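Local coordinates for periplasmic binding protein/LacI transcriptional regulator (Alkaliphilus metalliredigens, PDB 3CTP) that binds the pentose sugar D-xylulofuranose and, as a member of the LacI family, probably acts as a DNA-binding transcriptional regulator, at residues M162-L167 against K192-G197; K174-K179 against V230-I235; N224-I229 against R248-R253; V237-A242 against G265-F270. One frame throughout, in Å; residues are numbered along the deposited sequence.

Contact 1 of 4, residues M162-L167 against K192-G197; sequences MAFDHL and KGFLDG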
loop_
_atom_site.group_PDB
_atom_site.type_symbol
_atom_site.label_atom_id
_atom_site.label_comp_id
_atom_site.label_asym_id
_atom_site.label_seq_id
_atom_site.Cartn_x
_atom_site.Cartn_y
_atom_site.Cartn_z
ATOM N N MET A 162 14.753 13.467 -17.851
ATOM C CA MET A 162 14.143 12.536 -18.835
ATOM C C MET A 162 12.660 12.839 -18.955
ATOM O O MET A 162 12.055 12.741 -20.037
ATOM C CB MET A 162 14.265 11.048 -18.420
ATOM C CG MET A 162 15.621 10.405 -18.519
ATOM S SD MET A 162 15.554 8.683 -17.872
ATOM C CE MET A 162 17.279 8.587 -17.450
ATOM N N ALA A 163 12.029 13.117 -17.824
ATOM C CA ALA A 163 10.598 13.414 -17.864
ATOM C C ALA A 163 10.328 14.661 -18.668
ATOM O O ALA A 163 9.391 14.692 -19.467
ATOM C CB ALA A 163 10.039 13.561 -16.438
ATOM N N PHE A 164 11.164 15.691 -18.499
ATOM C CA PHE A 164 10.932 16.887 -19.311
ATOM C C PHE A 164 11.130 16.573 -20.790
ATOM O O PHE A 164 10.327 16.974 -21.644
ATOM C CB PHE A 164 11.914 18.016 -18.958
ATOM C CG PHE A 164 11.734 19.192 -19.850
ATOM C CD1 PHE A 164 10.747 20.107 -19.579
ATOM C CD2 PHE A 164 12.468 19.314 -21.034
ATOM C CE1 PHE A 164 10.515 21.187 -20.435
ATOM C CE2 PHE A 164 12.233 20.403 -21.899
ATOM C CZ PHE A 164 11.270 21.317 -21.597
ATOM N N ASP A 165 12.244 15.907 -21.085
ATOM C CA ASP A 165 12.605 15.639 -22.495
ATOM C C ASP A 165 11.472 14.848 -23.151
ATOM O O ASP A 165 11.142 15.067 -24.326
ATOM C CB ASP A 165 13.893 14.813 -22.583
ATOM C CG ASP A 165 15.131 15.619 -22.241
ATOM O OD1 ASP A 165 15.041 16.863 -22.196
ATOM O OD2 ASP A 165 16.178 14.991 -22.031
ATOM N N HIS A 166 10.854 13.936 -22.399
ATOM C CA HIS A 166 9.781 13.121 -22.992
ATOM C C HIS A 166 8.552 13.983 -23.300
ATOM O O HIS A 166 7.992 13.915 -24.402
ATOM C CB HIS A 166 9.446 11.940 -22.071
ATOM C CG HIS A 166 8.361 11.051 -22.591
ATOM N ND1 HIS A 166 8.494 10.304 -23.743
ATOM C CD2 HIS A 166 7.130 10.771 -22.094
ATOM C CE1 HIS A 166 7.371 9.621 -23.952
ATOM N NE2 HIS A 166 6.537 9.877 -22.954
ATOM N N LEU A 167 8.120 14.808 -22.346
ATOM C CA LEU A 167 6.971 15.675 -22.616
ATOM C C LEU A 167 7.275 16.594 -23.794
ATOM O O LEU A 167 6.447 16.790 -24.681
ATOM C CB LEU A 167 6.604 16.530 -21.412
ATOM C CG LEU A 167 6.021 15.721 -20.256
ATOM C CD1 LEU A 167 5.690 16.690 -19.140
ATOM C CD2 LEU A 167 4.764 14.964 -20.687
ATOM N N LYS A 192 14.713 19.903 -10.067
ATOM C CA LYS A 192 15.855 20.605 -10.652
ATOM C C LYS A 192 16.176 20.045 -12.046
ATOM O O LYS A 192 16.494 20.806 -12.977
ATOM C CB LYS A 192 17.058 20.445 -9.729
ATOM C CG LYS A 192 18.216 21.365 -10.126
ATOM C CD LYS A 192 17.717 22.790 -10.297
ATOM C CE LYS A 192 18.786 23.691 -10.908
ATOM N NZ LYS A 192 18.249 25.030 -11.259
ATOM N N GLY A 193 16.090 18.728 -12.215
ATOM C CA GLY A 193 16.413 18.163 -13.542
ATOM C C GLY A 193 15.370 18.598 -14.551
ATOM O O GLY A 193 15.682 18.893 -15.713
ATOM N N PHE A 194 14.111 18.624 -14.115
ATOM C CA PHE A 194 13.019 19.015 -15.016
ATOM C C PHE A 194 13.183 20.477 -15.427
ATOM O O PHE A 194 13.079 20.822 -16.615
ATOM C CB PHE A 194 11.697 18.805 -14.265
ATOM C CG PHE A 194 10.479 18.839 -15.148
ATOM C CD1 PHE A 194 10.085 17.715 -15.852
ATOM C CD2 PHE A 194 9.704 19.980 -15.206
ATOM C CE1 PHE A 194 8.918 17.729 -16.643
ATOM C CE2 PHE A 194 8.554 20.018 -15.976
ATOM C CZ PHE A 194 8.160 18.893 -16.709
ATOM N N LEU A 195 13.455 21.331 -14.441
ATOM C CA LEU A 195 13.617 22.762 -14.693
ATOM C C LEU A 195 14.834 23.021 -15.573
ATOM O O LEU A 195 14.760 23.827 -16.513
ATOM C CB LEU A 195 13.732 23.496 -13.356
ATOM C CG LEU A 195 13.980 24.996 -13.449
ATOM C CD1 LEU A 195 12.892 25.722 -14.265
ATOM C CD2 LEU A 195 14.107 25.541 -12.015
ATOM N N ASP A 196 15.941 22.324 -15.305
ATOM C CA ASP A 196 17.129 22.525 -16.154
ATOM C C ASP A 196 16.793 22.161 -17.608
ATOM O O ASP A 196 17.278 22.795 -18.546
ATOM C CB ASP A 196 18.335 21.698 -15.681
ATOM C CG ASP A 196 18.937 22.225 -14.401
ATOM O OD1 ASP A 196 18.572 23.355 -13.995
ATOM O OD2 ASP A 196 19.769 21.490 -13.790
ATOM N N GLY A 197 15.999 21.110 -17.799
ATOM C CA GLY A 197 15.560 20.772 -19.161
ATOM C C GLY A 197 14.768 21.894 -19.815
ATOM O O GLY A 197 14.996 22.247 -20.984
HETATM O O HOH W 1 15.937 20.124 -22.647
#
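Phe164 and Phe194 meet as a T-shaped pair, the edge of the Phe164 ring directed at the face of Phe194. The planes stand at 82° and the ring centroids are 5.5 Å apart. Phe164 CD1 sits over the middle of the Phe194 ring, while Phe194 CE1 comes within 3.4 Å of Phe164 CA, bringing that ring close to the opposing backbone. Phe164 CG lies anti to its backbone N (chi1 176°), directed toward helix 185-200, and one face of its ring receives the backbone of Gly197, whose O is 3.4 Å from Phe164 CE2. The absence of a side chain at Gly197 lets its backbone come this close to the ring. At the rim of Phe194, Leu167 CD1 lies 4.1 Å from Phe194 CZ, near the ring plane.

Helices 156-169 and 185-200, whose local axes approach to 8.1 Å at -41°, pack beside each other over the parallel sheet of a periplasmic-binding-protein-like domain, strand 175-179 running between them in the chain. Replacing Phe164 by an alanine would probably open a gap against Gly197 and leave the Phe194 face without its edge-on partner.

Farther out, a water donates to Gly197 O (2.9 Å) and, weakly, to Asp165 OD1, which also pairs with Arg161. Ile175 of the sheet touches both aromatic rings, and Phe194 additionally stacks with Phe236.

Contact 2 of 4, residues K174-K179 against V230-I235; sequences KILHIK and VNYDGI. With NA (sodium ion), chain D.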
loop_
_atom_site.group_PDB
_atom_site.type_symbol
_atom_site.label_atom_id
_atom_site.label_comp_id
_atom_site.label_asym_id
_atom_site.label_seq_id
_atom_site.Cartn_x
_atom_site.Cartn_y
_atom_site.Cartn_z
ATOM N N LYS A 174 3.109 24.036 -22.994
ATOM C CA LYS A 174 2.540 24.538 -21.755
ATOM C C LYS A 174 2.648 23.398 -20.759
ATOM O O LYS A 174 1.911 22.439 -20.850
ATOM C CB LYS A 174 1.075 24.895 -21.936
ATOM C CG LYS A 174 0.821 26.049 -22.932
ATOM C CD LYS A 174 -0.662 26.130 -23.299
ATOM C CE LYS A 174 -0.939 27.274 -24.280
ATOM N NZ LYS A 174 -2.407 27.442 -24.497
ATOM N N ILE A 175 3.564 23.526 -19.807
ATOM C CA ILE A 175 3.908 22.398 -18.925
ATOM C C ILE A 175 3.804 22.762 -17.455
ATOM O O ILE A 175 4.223 23.853 -17.057
ATOM C CB ILE A 175 5.324 21.926 -19.269
ATOM C CG1 ILE A 175 5.299 21.281 -20.659
ATOM C CG2 ILE A 175 5.887 20.961 -18.206
ATOM C CD1 ILE A 175 6.698 20.995 -21.223
ATOM N N LEU A 176 3.246 21.825 -16.670
ATOM C CA LEU A 176 3.131 21.971 -15.223
ATOM C C LEU A 176 3.943 20.871 -14.575
ATOM O O LEU A 176 3.894 19.710 -15.026
ATOM C CB LEU A 176 1.667 21.745 -14.826
ATOM C CG LEU A 176 1.338 21.653 -13.331
ATOM C CD1 LEU A 176 1.657 22.955 -12.616
ATOM C CD2 LEU A 176 -0.135 21.326 -13.137
ATOM N N HIS A 177 4.655 21.206 -13.505
ATOM C CA HIS A 177 5.262 20.154 -12.658
ATOM C C HIS A 177 4.631 20.262 -11.275
ATOM O O HIS A 177 4.693 21.320 -10.641
ATOM C CB HIS A 177 6.786 20.310 -12.574
ATOM C CG HIS A 177 7.436 19.388 -11.586
ATOM N ND1 HIS A 177 7.009 18.092 -11.398
ATOM C CD2 HIS A 177 8.484 19.565 -10.746
ATOM C CE1 HIS A 177 7.767 17.506 -10.470
ATOM N NE2 HIS A 177 8.674 18.375 -10.072
ATOM N N ILE A 178 3.963 19.182 -10.857
ATOM C CA ILE A 178 3.476 19.073 -9.492
ATOM C C ILE A 178 4.635 18.465 -8.722
ATOM O O ILE A 178 4.959 17.272 -8.903
ATOM C CB ILE A 178 2.229 18.210 -9.422
ATOM C CG1 ILE A 178 1.126 18.958 -10.199
ATOM C CG2 ILE A 178 1.805 18.001 -7.941
ATOM C CD1 ILE A 178 -0.208 18.232 -10.332
ATOM N N LYS A 179 5.306 19.320 -7.946
ATOM C CA LYS A 179 6.527 18.922 -7.239
ATOM C C LYS A 179 6.249 18.477 -5.828
ATOM O O LYS A 179 5.197 18.779 -5.249
ATOM C CB LYS A 179 7.580 20.044 -7.274
ATOM C CG LYS A 179 7.248 21.227 -6.450
ATOM C CD LYS A 179 8.428 22.297 -6.463
ATOM C CE LYS A 179 9.673 21.805 -5.791
ATOM N NZ LYS A 179 9.557 21.599 -4.310
ATOM N N VAL A 230 -6.571 21.453 -17.114
ATOM C CA VAL A 230 -6.724 20.859 -18.430
ATOM C C VAL A 230 -6.040 21.718 -19.488
ATOM O O VAL A 230 -5.747 21.232 -20.587
ATOM C CB VAL A 230 -8.206 20.655 -18.815
ATOM C CG1 VAL A 230 -8.886 21.988 -19.013
ATOM C CG2 VAL A 230 -8.305 19.810 -20.098
ATOM N N ASN A 231 -5.764 22.986 -19.175
ATOM C CA ASN A 231 -5.178 23.880 -20.181
ATOM C C ASN A 231 -3.700 23.600 -20.470
ATOM O O ASN A 231 -3.151 24.086 -21.468
ATOM C CB ASN A 231 -5.345 25.351 -19.780
ATOM C CG ASN A 231 -6.781 25.814 -19.888
ATOM O OD1 ASN A 231 -7.566 25.255 -20.655
ATOM N ND2 ASN A 231 -7.134 26.829 -19.111
ATOM N N TYR A 232 -3.047 22.845 -19.586
ATOM C CA TYR A 232 -1.659 22.455 -19.844
ATOM C C TYR A 232 -1.589 21.391 -20.934
ATOM O O TYR A 232 -2.543 20.636 -21.116
ATOM C CB TYR A 232 -1.002 21.907 -18.558
ATOM C CG TYR A 232 -0.782 23.009 -17.524
ATOM C CD1 TYR A 232 0.279 23.886 -17.648
ATOM C CD2 TYR A 232 -1.672 23.184 -16.460
ATOM C CE1 TYR A 232 0.490 24.909 -16.716
ATOM C CE2 TYR A 232 -1.495 24.207 -15.534
ATOM C CZ TYR A 232 -0.402 25.067 -15.669
ATOM O OH TYR A 232 -0.189 26.086 -14.772
ATOM N N ASP A 233 -0.461 21.329 -21.640
ATOM C CA ASP A 233 -0.220 20.258 -22.611
ATOM C C ASP A 233 0.234 18.993 -21.880
ATOM O O ASP A 233 -0.130 17.879 -22.270
ATOM C CB ASP A 233 0.900 20.641 -23.607
ATOM C CG ASP A 233 0.556 21.839 -24.477
ATOM O OD1 ASP A 233 -0.641 22.070 -24.737
ATOM O OD2 ASP A 233 1.509 22.542 -24.901
ATOM N N GLY A 234 1.058 19.165 -20.848
ATOM C CA GLY A 234 1.639 18.011 -20.170
ATOM C C GLY A 234 1.879 18.339 -18.708
ATOM O O GLY A 234 2.143 19.493 -18.362
ATOM N N ILE A 235 1.826 17.312 -17.867
ATOM C CA ILE A 235 2.052 17.483 -16.432
ATOM C C ILE A 235 3.013 16.402 -15.980
ATOM O O ILE A 235 2.790 15.217 -16.280
ATOM C CB ILE A 235 0.731 17.288 -15.663
ATOM C CG1 ILE A 235 -0.314 18.298 -16.137
ATOM C CG2 ILE A 235 0.967 17.489 -14.150
ATOM C CD1 ILE A 235 -1.697 18.040 -15.558
HETATM NA NA NA D . -4.535 20.575 -22.513
HETATM O O HOH W 2 -3.341 21.096 -24.347
HETATM O O HOH W 3 -6.193 21.465 -23.731
#
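Lys174 O is gripped by two successive backbone amides: Asp233 N donates to it at 2.7 Å, in the carbonyl plane, and Gly234 N adds a long, weak bond. The reverse link uses the Asp233 side chain, since Lys174 N donates to Asp233 OD2 (2.9 Å) almost straight, at 176°, approaching from above the carboxylate plane. The same oxygen also accepts from Arg173 N, so two consecutive amides hold that carboxylate at the mouth of the strand pair.

Farther along the strands, parallel pairing sets in between 175-179 and 234-237, with Leu176 N bound to Gly234 O at 3.1 Å. Leu176 CB rests over the centre of the Tyr232 ring in a CH-pi contact, 3.7 Å from the centroid, and Leu176 CD2 reaches Ile235 CG2. The Tyr232 hydroxyl is bonded to Asp206, at the start of neighbouring strand 206-209.

Just before strand 234-237, Val230 O and Tyr232 O each bind the sodium ion at 2.4 Å, joined by Glu260 O and two waters. One of these waters donates to Asp233 OD1 (2.9 Å). Asp233 thus links strand entry to the ion's second shell, and its negative charge would probably help offset that of the cation.

Contact 3 of 4, residues N224-I229 against R248-R253; sequences NSMKDI and RALKKR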
loop_
_atom_site.group_PDB
_atom_site.type_symbol
_atom_site.label_atom_id
_atom_site.label_comp_id
_atom_site.label_asym_id
_atom_site.label_seq_id
_atom_site.Cartn_x
_atom_site.Cartn_y
_atom_site.Cartn_z
ATOM N N ASN A 224 -6.829 24.360 -5.915
ATOM C CA ASN A 224 -7.471 25.625 -6.249
ATOM C C ASN A 224 -7.326 25.803 -7.749
ATOM O O ASN A 224 -6.253 25.537 -8.281
ATOM C CB ASN A 224 -6.741 26.761 -5.554
ATOM C CG ASN A 224 -7.434 28.085 -5.741
ATOM O OD1 ASN A 224 -8.617 28.211 -5.441
ATOM N ND2 ASN A 224 -6.698 29.087 -6.230
ATOM N N SER A 225 -8.379 26.244 -8.429
ATOM C CA SER A 225 -8.274 26.468 -9.887
ATOM C C SER A 225 -7.985 25.178 -10.639
ATOM O O SER A 225 -7.308 25.169 -11.677
ATOM C CB SER A 225 -7.198 27.501 -10.206
ATOM O OG SER A 225 -7.688 28.819 -9.986
ATOM N N MET A 226 -8.512 24.079 -10.119
ATOM C CA MET A 226 -8.426 22.798 -10.800
ATOM C C MET A 226 -8.953 22.934 -12.225
ATOM O O MET A 226 -8.496 22.255 -13.140
ATOM C CB MET A 226 -9.256 21.766 -10.034
ATOM C CG MET A 226 -9.142 20.340 -10.531
ATOM S SD MET A 226 -7.537 19.577 -10.301
ATOM C CE MET A 226 -7.455 18.670 -11.864
ATOM N N LYS A 227 -9.920 23.822 -12.422
ATOM C CA LYS A 227 -10.541 23.968 -13.754
ATOM C C LYS A 227 -9.550 24.387 -14.856
ATOM O O LYS A 227 -9.814 24.185 -16.052
ATOM C CB LYS A 227 -11.707 24.953 -13.681
ATOM C CG LYS A 227 -11.280 26.406 -13.574
ATOM C CD LYS A 227 -12.507 27.338 -13.574
ATOM C CE LYS A 227 -12.194 28.674 -12.921
ATOM N NZ LYS A 227 -13.426 29.518 -12.787
ATOM N N ASP A 228 -8.416 24.958 -14.458
ATOM C CA ASP A 228 -7.423 25.447 -15.407
ATOM C C ASP A 228 -6.386 24.370 -15.777
ATOM O O ASP A 228 -5.591 24.564 -16.698
ATOM C CB ASP A 228 -6.648 26.631 -14.813
ATOM C CG ASP A 228 -7.511 27.859 -14.588
ATOM O OD1 ASP A 228 -8.598 27.972 -15.203
ATOM O OD2 ASP A 228 -7.084 28.723 -13.790
ATOM N N ILE A 229 -6.367 23.248 -15.056
ATOM C CA ILE A 229 -5.273 22.283 -15.230
ATOM C C ILE A 229 -5.352 21.630 -16.601
ATOM O O ILE A 229 -4.330 21.291 -17.201
ATOM C CB ILE A 229 -5.321 21.223 -14.105
ATOM C CG1 ILE A 229 -5.121 21.892 -12.741
ATOM C CG2 ILE A 229 -4.327 20.090 -14.333
ATOM C CD1 ILE A 229 -3.749 22.504 -12.525
ATOM N N ARG A 248 -7.278 11.206 -11.173
ATOM C CA ARG A 248 -8.654 11.013 -10.655
ATOM C C ARG A 248 -9.410 12.333 -10.692
ATOM O O ARG A 248 -10.584 12.391 -11.108
ATOM C CB ARG A 248 -8.622 10.498 -9.213
ATOM C CG ARG A 248 -9.925 10.801 -8.390
ATOM C CD ARG A 248 -9.771 10.243 -6.961
ATOM N NE ARG A 248 -10.953 10.394 -6.111
ATOM C CZ ARG A 248 -11.134 11.404 -5.272
ATOM N NH1 ARG A 248 -10.226 12.363 -5.194
ATOM N NH2 ARG A 248 -12.226 11.451 -4.508
ATOM N N ALA A 249 -8.737 13.401 -10.268
ATOM C CA ALA A 249 -9.365 14.730 -10.272
ATOM C C ALA A 249 -9.695 15.172 -11.681
ATOM O O ALA A 249 -10.759 15.734 -11.921
ATOM C CB ALA A 249 -8.476 15.749 -9.605
ATOM N N LEU A 250 -8.775 14.949 -12.613
ATOM C CA LEU A 250 -9.023 15.310 -14.022
ATOM C C LEU A 250 -10.186 14.504 -14.589
ATOM O O LEU A 250 -11.070 15.066 -15.275
ATOM C CB LEU A 250 -7.750 15.083 -14.854
ATOM C CG LEU A 250 -6.622 16.096 -14.614
ATOM C CD1 LEU A 250 -5.317 15.632 -15.230
ATOM C CD2 LEU A 250 -6.990 17.492 -15.146
ATOM N N LYS A 251 -10.214 13.194 -14.301
ATOM C CA LYS A 251 -11.308 12.338 -14.797
ATOM C C LYS A 251 -12.671 12.818 -14.270
ATOM O O LYS A 251 -13.686 12.789 -15.005
ATOM C CB LYS A 251 -11.071 10.868 -14.389
ATOM C CG LYS A 251 -9.987 10.149 -15.181
ATOM C CD LYS A 251 -9.691 8.800 -14.527
ATOM C CE LYS A 251 -8.676 7.983 -15.307
ATOM N NZ LYS A 251 -8.540 6.610 -14.707
ATOM N N LYS A 252 -12.718 13.246 -13.012
ATOM C CA LYS A 252 -13.981 13.719 -12.426
ATOM C C LYS A 252 -14.514 14.923 -13.200
ATOM O O LYS A 252 -15.725 15.187 -13.201
ATOM C CB LYS A 252 -13.795 14.096 -10.962
ATOM C CG LYS A 252 -13.516 12.933 -10.021
ATOM C CD LYS A 252 -14.631 11.906 -10.056
ATOM C CE LYS A 252 -14.645 11.071 -8.785
ATOM N NZ LYS A 252 -15.410 9.805 -8.971
ATOM N N ARG A 253 -13.620 15.650 -13.859
ATOM C CA ARG A 253 -14.019 16.844 -14.604
ATOM C C ARG A 253 -14.227 16.507 -16.073
ATOM O O ARG A 253 -14.378 17.403 -16.892
ATOM C CB ARG A 253 -12.960 17.944 -14.529
ATOM C CG ARG A 253 -12.123 18.017 -13.285
ATOM C CD ARG A 253 -12.304 19.340 -12.569
ATOM N NE ARG A 253 -12.534 20.474 -13.457
ATOM C CZ ARG A 253 -13.153 21.589 -13.077
ATOM N NH1 ARG A 253 -13.590 21.708 -11.829
ATOM N NH2 ARG A 253 -13.335 22.582 -13.935
#
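The guanidinium of Arg253 is modelled with one face over Lys227 N, which lies 3.9 Å above its centre; Met226 C and Lys227 CA lie over the same face. Its exact placement is doubtful, because the end of the group comes too close to Lys227. Nearer the backbone, the aliphatic part of Arg253 slides past Met226 in the opposite direction, Met226 CG lying 3.9 Å from Arg253 CD.

Met226 carries the apolar half of the contact. Its CG is anti to the backbone N (chi1 -173°), and the chain then bends, its methyl CE ending 3.5 Å from Leu250 CD2 and 3.8 Å from Ala249 CB. The sulfur also touches that alanine methyl. Leu250 CD2 has a second neighbour in Ile229 CG2, at 3.8 Å, and thus bridges Met226 and Ile229. Leu250 also packs on Val255, Ile257 and Val261.

The interface passes from buried Ile229 and Leu250 to the exposed Arg253, whose guanidinium is less securely placed. Elsewhere on the same helical segment, Arg248 and Lys252 form salt bridges with Glu273 and Glu321 of the second subunit. Here the loop before strand 234-237, with helical backbone angles at 226-229, packs against the last part of helix 240-252, the helix that follows that strand in the alpha/beta sugar-binding domain.

Contact 4 of 4, residues V237-A242 against G265-F270; sequences VFNDIA and GFDNSF. With XLF (beta-D-xylulofuranose), chain C.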
loop_
_atom_site.group_PDB
_atom_site.type_symbol
_atom_site.label_atom_id
_atom_site.label_comp_id
_atom_site.label_asym_id
_atom_site.label_seq_id
_atom_site.Cartn_x
_atom_site.Cartn_y
_atom_site.Cartn_z
ATOM N N VAL A 237 4.239 14.711 -12.581
ATOM C CA VAL A 237 3.908 14.629 -11.157
ATOM C C VAL A 237 4.997 13.865 -10.419
ATOM O O VAL A 237 5.526 12.870 -10.923
ATOM C CB VAL A 237 2.550 13.923 -10.935
ATOM C CG1 VAL A 237 2.146 14.067 -9.461
ATOM C CG2 VAL A 237 1.472 14.525 -11.843
ATOM N N PHE A 238 5.346 14.338 -9.227
ATOM C CA PHE A 238 6.563 13.855 -8.562
ATOM C C PHE A 238 6.603 12.369 -8.249
ATOM O O PHE A 238 7.697 11.817 -8.066
ATOM C CB PHE A 238 6.859 14.679 -7.288
ATOM C CG PHE A 238 5.839 14.493 -6.178
ATOM C CD1 PHE A 238 6.057 13.547 -5.171
ATOM C CD2 PHE A 238 4.712 15.302 -6.103
ATOM C CE1 PHE A 238 5.128 13.409 -4.162
ATOM C CE2 PHE A 238 3.787 15.173 -5.081
ATOM C CZ PHE A 238 4.004 14.222 -4.104
ATOM N N ASN A 239 5.451 11.707 -8.117
ATOM C CA ASN A 239 5.482 10.243 -8.053
ATOM C C ASN A 239 4.202 9.649 -8.563
ATOM O O ASN A 239 3.267 10.381 -8.909
ATOM C CB ASN A 239 5.871 9.709 -6.652
ATOM C CG ASN A 239 4.820 9.949 -5.612
ATOM O OD1 ASN A 239 3.674 10.217 -5.933
ATOM N ND2 ASN A 239 5.208 9.853 -4.322
ATOM N N ASP A 240 4.191 8.327 -8.718
ATOM C CA ASP A 240 3.063 7.681 -9.374
ATOM C C ASP A 240 1.782 7.743 -8.553
ATOM O O ASP A 240 0.705 7.907 -9.115
ATOM C CB ASP A 240 3.356 6.208 -9.708
ATOM C CG ASP A 240 4.374 6.044 -10.818
ATOM O OD1 ASP A 240 4.687 7.021 -11.534
ATOM O OD2 ASP A 240 4.854 4.891 -10.983
ATOM N N ILE A 241 1.890 7.583 -7.234
ATOM C CA ILE A 241 0.655 7.620 -6.414
ATOM C C ILE A 241 0.047 9.034 -6.409
ATOM O O ILE A 241 -1.180 9.189 -6.504
ATOM C CB ILE A 241 0.886 7.016 -4.990
ATOM C CG1 ILE A 241 -0.431 6.941 -4.211
ATOM C CG2 ILE A 241 1.963 7.769 -4.248
ATOM C CD1 ILE A 241 -1.411 5.950 -4.810
ATOM N N ALA A 242 0.882 10.070 -6.353
ATOM C CA ALA A 242 0.344 11.430 -6.492
ATOM C C ALA A 242 -0.261 11.614 -7.898
ATOM O O ALA A 242 -1.306 12.240 -8.078
ATOM C CB ALA A 242 1.459 12.452 -6.237
ATOM N N GLY A 265 4.525 10.305 -14.486
ATOM C CA GLY A 265 4.806 10.227 -13.035
ATOM C C GLY A 265 6.258 9.868 -12.750
ATOM O O GLY A 265 7.161 10.163 -13.552
ATOM N N PHE A 266 6.489 9.222 -11.596
ATOM C CA PHE A 266 7.819 8.742 -11.266
ATOM C C PHE A 266 7.673 7.598 -10.290
ATOM O O PHE A 266 6.895 7.707 -9.343
ATOM C CB PHE A 266 8.628 9.860 -10.576
ATOM C CG PHE A 266 10.136 9.746 -10.744
ATOM C CD1 PHE A 266 10.809 10.609 -11.607
ATOM C CD2 PHE A 266 10.875 8.856 -9.983
ATOM C CE1 PHE A 266 12.196 10.545 -11.743
ATOM C CE2 PHE A 266 12.257 8.779 -10.119
ATOM C CZ PHE A 266 12.920 9.630 -11.014
ATOM N N ASP A 267 8.432 6.528 -10.532
ATOM C CA ASP A 267 8.620 5.366 -9.648
ATOM C C ASP A 267 8.537 4.043 -10.425
ATOM O O ASP A 267 9.281 3.110 -10.147
ATOM C CB ASP A 267 7.553 5.204 -8.568
ATOM C CG ASP A 267 7.690 6.190 -7.421
ATOM O OD1 ASP A 267 8.786 6.782 -7.221
ATOM O OD2 ASP A 267 6.683 6.312 -6.673
ATOM N N ASN A 268 7.556 3.950 -11.319
ATOM C CA ASN A 268 7.084 2.641 -11.797
ATOM C C ASN A 268 6.655 1.770 -10.621
ATOM O O ASN A 268 7.076 0.615 -10.499
ATOM C CB ASN A 268 8.142 1.909 -12.628
ATOM C CG ASN A 268 7.534 0.748 -13.413
ATOM O OD1 ASN A 268 6.314 0.682 -13.585
ATOM N ND2 ASN A 268 8.383 -0.185 -13.871
ATOM N N SER A 269 5.788 2.322 -9.777
ATOM C CA SER A 269 5.127 1.491 -8.771
ATOM C C SER A 269 3.822 0.880 -9.335
ATOM O O SER A 269 3.344 1.250 -10.429
ATOM C CB SER A 269 4.835 2.296 -7.505
ATOM O OG SER A 269 3.836 3.274 -7.755
ATOM N N PHE A 270 3.249 -0.080 -8.617
ATOM C CA PHE A 270 2.193 -0.840 -9.260
ATOM C C PHE A 270 0.954 -0.028 -9.585
ATOM O O PHE A 270 0.163 -0.411 -10.447
ATOM C CB PHE A 270 1.844 -2.110 -8.450
ATOM C CG PHE A 270 1.108 -1.859 -7.154
ATOM C CD1 PHE A 270 -0.249 -1.559 -7.166
ATOM C CD2 PHE A 270 1.753 -2.035 -5.921
ATOM C CE1 PHE A 270 -0.979 -1.363 -5.955
ATOM C CE2 PHE A 270 1.049 -1.854 -4.708
ATOM C CZ PHE A 270 -0.325 -1.510 -4.733
HETATM O O4 XLF C . 10.877 10.621 -2.104
HETATM C C4 XLF C . 10.419 10.206 -3.393
HETATM C C5 XLF C . 9.001 10.730 -3.565
HETATM O O5 XLF C . 8.143 9.587 -3.475
HETATM C C3 XLF C . 10.275 8.694 -3.454
HETATM O O3 XLF C . 11.294 8.096 -4.267
HETATM C C2 XLF C . 8.912 8.547 -4.073
HETATM O O2 XLF C . 8.968 8.761 -5.498
HETATM C C1 XLF C . 8.264 7.215 -3.754
HETATM O O1 XLF C . 6.925 7.205 -4.274
HETATM O O HOH W 4 3.823 2.986 -12.618
HETATM O O HOH W 5 4.190 5.560 -6.075
#
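Asp240 has CG anti to its carbonyl carbon (chi1 -70°), on the side of the loop 265-270, and Asp267 has CG set likewise (chi1 -75°); its oxygens meet the sugar. Asp240 OD2 accepts from Ser269 N at 3.0 Å, on the anti side and 17° out of the carboxylate plane, and from a water at 2.7 Å that also donates to Ser269 O. Its other oxygen, OD1, is bonded to Thr281. A weak backbone bond, Asp240 N to Phe266 O, adds a further link.

The Asn239 amide works on both sides: OD1 caps helix 240-252 by accepting from Ala242 N (2.8 Å), and ND2 donates to the ring oxygen O5 of beta-D-xylulofuranose at 3.1 Å and also bonds Asp213. From the loop, Asp267 OD1 receives the sugar hydroxyl O2 and Asp267 OD2 receives O1, each at 2.6 Å.

Replacing Asp240 by an alanine would probably leave Ser269 N and Thr281 without this acceptor and give the loop that bears Asp267 more freedom to move. Both carboxylates are buried. Other pocket residues, such as Arg190 and Gln284, add bonds, but within this contact the sugar donates to Asp267 and accepts from Asn239, a pattern that probably helps fix its orientation.

In the fold
All four contacts lie in the lobe built round the parallel sheet ordered 206-209, 175-179, 234-237, 262-264. Contact 2 pairs its two central strands; contact 1 packs two helices on one side, their centres about 12 Å apart, and Phe194 touches Ile175 and His177. Contact 3, its centre also about 12 Å from that of contact 2, meets it through Ile229, which touches Leu176 and Ile235. Contact 4 shares helix 240-252 with contact 3, centres about 18 Å apart, and its Val237 and Phe238 pack on Ile178 of contact 2. Along the chain, contacts 1 and 2 interleave, as do 2 and 3, and 3 and 4. The sodium site lies at the N-terminal end of strand 234-237, the sugar pocket beyond its C-terminal end.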